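Ethanolamine utilization protein EutN/carboxysome structural protein Ccml (Halothece sp., PDB 6OWG) probably forms pentamers that cap the vertices of the carboxysome shell, like related vertex proteins of other bacterial microcompartments. Local coordinates at residues D[27-32]-D[37-42]; D[83-86]-D[91-94]. All coordinates share one frame; numbering follows the deposited sequence.

Interaction 1: D[27-32]-D[37-42]; sequences LQFIDA and LPKYEV
The ring of Phe29 turns an edge toward Lys39 and Glu41 of strand 39-42. Lys39 passes the ring obliquely: its extended chain runs by CD2 and CE2, with Lys39 CG 3.6 Å from Phe29 CD2 and Lys39 CB close to the ring plane. At the far end of the ring Glu41 OE1 also lies near the plane, 3.6 Å from Phe29 CZ, and the carboxylate is turned 53° from the ring. A bend at chi2 (78°) folds Glu41 back to bring that oxygen there.

Gln28 works differently. With its CG trans to the backbone N (chi1 -167°) and the chain straight beyond, it carries NE2 to Leu37 O at 2.8 Å, a bond that leaves in the amide plane of Gln28 but arrives above the carbonyl plane. Without the carboxamide, an alanine here would probably cost Leu37 O this bond, at the corner where Pro38 centres an inverse gamma turn, with the weak turn bond from Lys39 N left to it among the two segments.

Leu37 in turn splits its methyls, CD1 lying 4.1 Å from Phe29 CB and CD2 3.8 Å from Asp31 CB; Asp31 OD1 itself is bonded to Glu35 N. Beneath the side chains, Leu27 and Glu41 exchange paired backbone bonds, Phe29 N reaches Lys39 O, and Leu37 N reaches Phe29 O at 2.7 Å. Tyr40, on the same face as Gln28, leads its hydroxyl away to weak bonds with a second subunit. Two antiparallel neighbours joined in this way form the beta hairpin between strands 24-30 and 39-44 in the five-stranded OB-type sheet.

Interaction 2: D[83-86]-D[91-94]; sequences DTVT and RLYG
Thr84 and Tyr93 are joined through a hydroxyl: Thr84 OG1 donates to Tyr93 O at 2.9 Å, arriving nearly in line with the carbonyl. Its first torsion (178°, trans to the backbone N) swings the oxygen over to the neighbouring strand. The same Tyr93 O takes a second, weak bond from Val85 N.

The other backbone bonds converge on Val85 O, which accepts from two successive amides, Leu92 N at 2.6 Å and Tyr93 N at 3.2 Å. The Tyr93 bond lies in the carbonyl plane on a lone pair, while the Leu92 bond comes in close to the carbonyl's long direction. Two residues facing one is a classic beta bulge, and beyond it Thr86 pairs with Arg91.

Apolar contacts gather about Val85. Its CG1 runs beside Leu92 CD2 at 4.1 Å, the two side chains pointing the same way, and its CB meets that of Tyr93. The Tyr93 ring, with Asp83 O placed obliquely to it, stacks on Trp54 of the same chain.

Arg91 crosses Thr84 at about a right angle. Thr84 OG1 sits 3.2 Å above one face of the Arg91 guanidinium, offset toward its rim; this is packing, not a hydrogen bond. Arg91 NH1 bonds to Gly94 O at 3.3 Å, with an N-H...O angle of 136° and the donor above the carbonyl plane, while outside the hairpin NH2 is salt-bridged to acidic chemistry on another protein's chain. Asp83 OD2 instead binds Thr13 OG1 of the third subunit.

Together these bonds imply a hairpin tied by backbone and hydroxyl, whose arginine is held loosely by Gly94 O, with its charge probably directed mainly to the neighbouring protein.

How the interactions relate
From the N terminus, the chain reaches strand 24-30, turns through residues 33-36 and comes back along strand 39-44, so interaction 1 closes the first of the two loops. Strands 54-59 and 76-81 then complete the five-stranded sheet before the chain leaves it for interaction 2, which closes a short hairpin through residues 87-90. The two contacts run in series, neither nested nor crossed, with centres about 17 Å apart. They do meet: Leu92 CD2 packs 3.3 Å from Ala32 O, setting hairpin 84-93 against the start of the first loop. Both also touch the third subunit, where strand 84-87 pairs antiparallel with a strand of that subunit, so the hairpin's sheet runs on across the interface.

Interaction 1: D[27-32]-D[37-42]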
ATOM      1  N   LEU D  27    -103.244  21.650 -38.838  1.00  4.84           N
ATOM      2  CA  LEU D  27    -103.752  22.749 -38.033  1.00  4.84           C
ATOM      3  C   LEU D  27    -104.227  23.870 -38.938  1.00  4.84           C
ATOM      4  O   LEU D  27    -103.456  24.369 -39.756  1.00  4.84           O
ATOM      5  CB  LEU D  27    -102.677  23.291 -37.096  1.00  4.84           C
ATOM      6  CG  LEU D  27    -101.722  22.337 -36.397  1.00  4.84           C
ATOM      7  CD1 LEU D  27    -100.564  23.134 -35.888  1.00  4.84           C
ATOM      8  CD2 LEU D  27    -102.423  21.648 -35.259  1.00  4.84           C
ATOM      9  N   GLN D  28    -105.479  24.277 -38.777  1.00  5.85           N
ATOM     10  CA  GLN D  28    -105.999  25.458 -39.450  1.00  5.85           C
ATOM     11  C   GLN D  28    -105.796  26.671 -38.555  1.00  5.85           C
ATOM     12  O   GLN D  28    -106.068  26.612 -37.354  1.00  5.85           O
ATOM     13  CB  GLN D  28    -107.478  25.301 -39.791  1.00  5.85           C
ATOM     14  CG  GLN D  28    -107.988  26.342 -40.761  1.00  5.85           C
ATOM     15  CD  GLN D  28    -109.462  26.198 -41.041  1.00  5.85           C
ATOM     16  OE1 GLN D  28    -110.110  25.273 -40.555  1.00  5.85           O
ATOM     17  NE2 GLN D  28    -110.007  27.117 -41.827  1.00  5.85           N
ATOM     18  N   PHE D  29    -105.322  27.762 -39.143  1.00  5.78           N
ATOM     19  CA  PHE D  29    -105.062  28.967 -38.373  1.00  5.78           C
ATOM     20  C   PHE D  29    -106.360  29.682 -38.032  1.00  5.78           C
ATOM     21  O   PHE D  29    -107.295  29.729 -38.834  1.00  5.78           O
ATOM     22  CB  PHE D  29    -104.134  29.898 -39.144  1.00  5.78           C
ATOM     23  CG  PHE D  29    -102.731  29.395 -39.241  1.00  5.78           C
ATOM     24  CD1 PHE D  29    -101.983  29.185 -38.100  1.00  5.78           C
ATOM     25  CD2 PHE D  29    -102.160  29.122 -40.468  1.00  5.78           C
ATOM     26  CE1 PHE D  29    -100.692  28.715 -38.186  1.00  5.78           C
ATOM     27  CE2 PHE D  29    -100.866  28.654 -40.556  1.00  5.78           C
ATOM     28  CZ  PHE D  29    -100.134  28.452 -39.412  1.00  5.78           C
ATOM     29  N   ILE D  30    -106.415  30.223 -36.825  1.00  7.16           N
ATOM     30  CA  ILE D  30    -107.540  31.011 -36.345  1.00  7.16           C
ATOM     31  C   ILE D  30    -107.049  32.430 -36.132  1.00  7.16           C
ATOM     32  O   ILE D  30    -105.878  32.649 -35.819  1.00  7.16           O
ATOM     33  CB  ILE D  30    -108.125  30.426 -35.046  1.00  7.16           C
ATOM     34  CG1 ILE D  30    -106.996  30.145 -34.068  1.00  7.16           C
ATOM     35  CG2 ILE D  30    -108.891  29.158 -35.325  1.00  7.16           C
ATOM     36  CD1 ILE D  30    -107.433  29.631 -32.779  1.00  7.16           C
ATOM     37  N   ASP D  31    -107.942  33.401 -36.304  1.00 10.41           N
ATOM     38  CA  ASP D  31    -107.518  34.789 -36.207  1.00 10.41           C
ATOM     39  C   ASP D  31    -107.485  35.244 -34.748  1.00 10.41           C
ATOM     40  O   ASP D  31    -107.647  34.455 -33.814  1.00 10.41           O
ATOM     41  CB  ASP D  31    -108.409  35.688 -37.070  1.00 10.41           C
ATOM     42  CG  ASP D  31    -109.883  35.645 -36.677  1.00 10.41           C
ATOM     43  OD1 ASP D  31    -110.280  34.871 -35.783  1.00 10.41           O
ATOM     44  OD2 ASP D  31    -110.664  36.405 -37.284  1.00 10.41           O
ATOM     45  N   ALA D  32    -107.280  36.547 -34.552  1.00 11.57           N
ATOM     46  CA  ALA D  32    -107.270  37.102 -33.203  1.00 11.57           C
ATOM     47  C   ALA D  32    -108.670  37.167 -32.605  1.00 11.57           C
ATOM     48  O   ALA D  32    -108.812  37.298 -31.386  1.00 11.57           O
ATOM     49  CB  ALA D  32    -106.630  38.490 -33.213  1.00 11.57           C
ATOM     50  N   LEU D  37    -109.261  30.997 -40.213  1.00  7.78           N
ATOM     51  CA  LEU D  37    -108.669  31.583 -41.402  1.00  7.78           C
ATOM     52  C   LEU D  37    -108.528  30.526 -42.495  1.00  7.78           C
ATOM     53  O   LEU D  37    -108.356  29.341 -42.201  1.00  7.78           O
ATOM     54  CB  LEU D  37    -107.299  32.171 -41.080  1.00  7.78           C
ATOM     55  CG  LEU D  37    -107.262  33.311 -40.068  1.00  7.78           C
ATOM     56  CD1 LEU D  37    -105.834  33.622 -39.677  1.00  7.78           C
ATOM     57  CD2 LEU D  37    -107.938  34.533 -40.651  1.00  7.78           C
ATOM     58  N   PRO D  38    -108.588  30.925 -43.775  1.00  8.74           N
ATOM     59  CA  PRO D  38    -108.321  29.974 -44.871  1.00  8.74           C
ATOM     60  C   PRO D  38    -106.827  29.754 -45.101  1.00  8.74           C
ATOM     61  O   PRO D  38    -106.289  30.005 -46.180  1.00  8.74           O
ATOM     62  CB  PRO D  38    -109.009  30.650 -46.061  1.00  8.74           C
ATOM     63  CG  PRO D  38    -108.870  32.093 -45.775  1.00  8.74           C
ATOM     64  CD  PRO D  38    -109.036  32.232 -44.289  1.00  8.74           C
ATOM     65  N   LYS D  39    -106.145  29.278 -44.065  1.00  7.02           N
ATOM     66  CA  LYS D  39    -104.713  29.034 -44.090  1.00  7.02           C
ATOM     67  C   LYS D  39    -104.417  27.943 -43.077  1.00  7.02           C
ATOM     68  O   LYS D  39    -104.937  27.974 -41.960  1.00  7.02           O
ATOM     69  CB  LYS D  39    -103.915  30.300 -43.763  1.00  7.02           C
ATOM     70  CG  LYS D  39    -102.419  30.134 -43.929  1.00  7.02           C
ATOM     71  CD  LYS D  39    -101.659  31.374 -43.503  1.00  7.02           C
ATOM     72  CE  LYS D  39    -100.160  31.165 -43.649  1.00  7.02           C
ATOM     73  NZ  LYS D  39     -99.389  32.412 -43.399  1.00  7.02           N
ATOM     74  N   TYR D  40    -103.599  26.980 -43.472  1.00  6.60           N
ATOM     75  CA  TYR D  40    -103.323  25.814 -42.654  1.00  6.60           C
ATOM     76  C   TYR D  40    -101.824  25.621 -42.494  1.00  6.60           C
ATOM     77  O   TYR D  40    -101.012  26.363 -43.050  1.00  6.60           O
ATOM     78  CB  TYR D  40    -103.946  24.546 -43.253  1.00  6.60           C
ATOM     79  CG  TYR D  40    -103.179  24.006 -44.432  1.00  6.60           C
ATOM     80  CD1 TYR D  40    -103.221  24.656 -45.653  1.00  6.60           C
ATOM     81  CD2 TYR D  40    -102.414  22.845 -44.328  1.00  6.60           C
ATOM     82  CE1 TYR D  40    -102.524  24.189 -46.722  1.00  6.60           C
ATOM     83  CE2 TYR D  40    -101.707  22.363 -45.405  1.00  6.60           C
ATOM     84  CZ  TYR D  40    -101.772  23.042 -46.600  1.00  6.60           C
ATOM     85  OH  TYR D  40    -101.086  22.589 -47.700  1.00  6.60           O
ATOM     86  N   GLU D  41    -101.475  24.602 -41.718  1.00  5.31           N
ATOM     87  CA  GLU D  41    -100.099  24.183 -41.520  1.00  5.31           C
ATOM     88  C   GLU D  41    -100.106  22.718 -41.122  1.00  5.31           C
ATOM     89  O   GLU D  41    -101.091  22.214 -40.583  1.00  5.31           O
ATOM     90  CB  GLU D  41     -99.402  25.032 -40.444  1.00  5.31           C
ATOM     91  CG  GLU D  41     -97.883  25.055 -40.512  1.00  5.31           C
ATOM     92  CD  GLU D  41     -97.345  25.975 -41.594  1.00  5.31           C
ATOM     93  OE1 GLU D  41     -97.961  27.032 -41.847  1.00  5.31           O
ATOM     94  OE2 GLU D  41     -96.298  25.640 -42.192  1.00  5.31           O
ATOM     95  N   VAL D  42     -99.011  22.029 -41.416  1.00  4.53           N
ATOM     96  CA  VAL D  42     -98.744  20.706 -40.871  1.00  4.53           C
ATOM     97  C   VAL D  42     -97.553  20.848 -39.940  1.00  4.53           C
ATOM     98  O   VAL D  42     -96.475  21.278 -40.363  1.00  4.53           O
ATOM     99  CB  VAL D  42     -98.482  19.668 -41.973  1.00  4.53           C
ATOM    100  CG1 VAL D  42     -98.150  18.323 -41.354  1.00  4.53           C
ATOM    101  CG2 VAL D  42     -99.690  19.548 -42.885  1.00  4.53           C
TER

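Interaction 2: D[83-86]-D[91-94]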
ATOM      1  N   ASP D  83    -104.555  27.307 -23.108  1.00  7.81           N
ATOM      2  CA  ASP D  83    -105.547  27.246 -22.045  1.00  7.81           C
ATOM      3  C   ASP D  83    -106.585  28.348 -22.201  1.00  7.81           C
ATOM      4  O   ASP D  83    -107.785  28.070 -22.273  1.00  7.81           O
ATOM      5  CB  ASP D  83    -104.870  27.350 -20.677  1.00  7.81           C
ATOM      6  CG  ASP D  83    -105.633  26.618 -19.591  1.00  7.81           C
ATOM      7  OD1 ASP D  83    -106.879  26.598 -19.636  1.00  7.81           O
ATOM      8  OD2 ASP D  83    -104.988  26.075 -18.676  1.00  7.81           O
ATOM      9  N   THR D  84    -106.141  29.598 -22.262  1.00  7.39           N
ATOM     10  CA  THR D  84    -107.061  30.720 -22.338  1.00  7.39           C
ATOM     11  C   THR D  84    -106.445  31.856 -23.143  1.00  7.39           C
ATOM     12  O   THR D  84    -105.228  32.052 -23.137  1.00  7.39           O
ATOM     13  CB  THR D  84    -107.465  31.189 -20.932  1.00  7.39           C
ATOM     14  OG1 THR D  84    -108.341  32.319 -21.022  1.00  7.39           O
ATOM     15  CG2 THR D  84    -106.252  31.521 -20.089  1.00  7.39           C
ATOM     16  N   VAL D  85    -107.300  32.572 -23.868  1.00  7.22           N
ATOM     17  CA  VAL D  85    -106.927  33.776 -24.597  1.00  7.22           C
ATOM     18  C   VAL D  85    -107.775  34.917 -24.064  1.00  7.22           C
ATOM     19  O   VAL D  85    -109.007  34.859 -24.117  1.00  7.22           O
ATOM     20  CB  VAL D  85    -107.125  33.618 -26.116  1.00  7.22           C
ATOM     21  CG1 VAL D  85    -106.798  34.914 -26.828  1.00  7.22           C
ATOM     22  CG2 VAL D  85    -106.259  32.515 -26.648  1.00  7.22           C
ATOM     23  N   THR D  86    -107.118  35.945 -23.542  1.00  8.28           N
ATOM     24  CA  THR D  86    -107.790  37.125 -23.019  1.00  8.28           C
ATOM     25  C   THR D  86    -107.498  38.282 -23.958  1.00  8.28           C
ATOM     26  O   THR D  86    -106.338  38.660 -24.122  1.00  8.28           O
ATOM     27  CB  THR D  86    -107.309  37.446 -21.603  1.00  8.28           C
ATOM     28  OG1 THR D  86    -107.368  36.263 -20.798  1.00  8.28           O
ATOM     29  CG2 THR D  86    -108.178  38.512 -20.978  1.00  8.28           C
ATOM     30  N   ARG D  91    -112.128  37.425 -21.693  1.00  9.40           N
ATOM     31  CA  ARG D  91    -111.721  36.070 -22.035  1.00  9.40           C
ATOM     32  C   ARG D  91    -112.363  35.646 -23.350  1.00  9.40           C
ATOM     33  O   ARG D  91    -113.590  35.553 -23.450  1.00  9.40           O
ATOM     34  CB  ARG D  91    -112.099  35.108 -20.915  1.00  9.40           C
ATOM     35  CG  ARG D  91    -111.926  33.652 -21.275  1.00  9.40           C
ATOM     36  CD  ARG D  91    -111.934  32.767 -20.048  1.00  9.40           C
ATOM     37  NE  ARG D  91    -110.861  33.108 -19.120  1.00  9.40           N
ATOM     38  CZ  ARG D  91    -110.421  32.302 -18.159  1.00  9.40           C
ATOM     39  NH1 ARG D  91    -110.962  31.103 -18.001  1.00  9.40           N
ATOM     40  NH2 ARG D  91    -109.440  32.694 -17.359  1.00  9.40           N
ATOM     41  N   LEU D  92    -111.530  35.404 -24.360  1.00  9.09           N
ATOM     42  CA  LEU D  92    -111.979  34.923 -25.658  1.00  9.09           C
ATOM     43  C   LEU D  92    -112.118  33.412 -25.710  1.00  9.09           C
ATOM     44  O   LEU D  92    -113.052  32.904 -26.337  1.00  9.09           O
ATOM     45  CB  LEU D  92    -110.999  35.368 -26.750  1.00  9.09           C
ATOM     46  CG  LEU D  92    -111.343  35.023 -28.200  1.00  9.09           C
ATOM     47  CD1 LEU D  92    -112.568  35.795 -28.663  1.00  9.09           C
ATOM     48  CD2 LEU D  92    -110.158  35.263 -29.118  1.00  9.09           C
ATOM     49  N   TYR D  93    -111.220  32.687 -25.052  1.00  7.04           N
ATOM     50  CA  TYR D  93    -111.178  31.238 -25.114  1.00  7.04           C
ATOM     51  C   TYR D  93    -110.916  30.691 -23.721  1.00  7.04           C
ATOM     52  O   TYR D  93    -110.236  31.321 -22.912  1.00  7.04           O
ATOM     53  CB  TYR D  93    -110.096  30.768 -26.092  1.00  7.04           C
ATOM     54  CG  TYR D  93    -110.028  29.276 -26.284  1.00  7.04           C
ATOM     55  CD1 TYR D  93    -111.000  28.607 -27.013  1.00  7.04           C
ATOM     56  CD2 TYR D  93    -108.989  28.536 -25.740  1.00  7.04           C
ATOM     57  CE1 TYR D  93    -110.942  27.245 -27.191  1.00  7.04           C
ATOM     58  CE2 TYR D  93    -108.923  27.172 -25.912  1.00  7.04           C
ATOM     59  CZ  TYR D  93    -109.901  26.533 -26.640  1.00  7.04           C
ATOM     60  OH  TYR D  93    -109.840  25.172 -26.819  1.00  7.04           O
ATOM     61  N   GLY D  94    -111.479  29.521 -23.439  1.00  8.08           N
ATOM     62  CA  GLY D  94    -111.261  28.861 -22.167  1.00  8.08           C
ATOM     63  C   GLY D  94    -112.233  29.283 -21.086  1.00  8.08           C
ATOM     64  O   GLY D  94    -112.166  28.801 -19.957  1.00  8.08           O
TER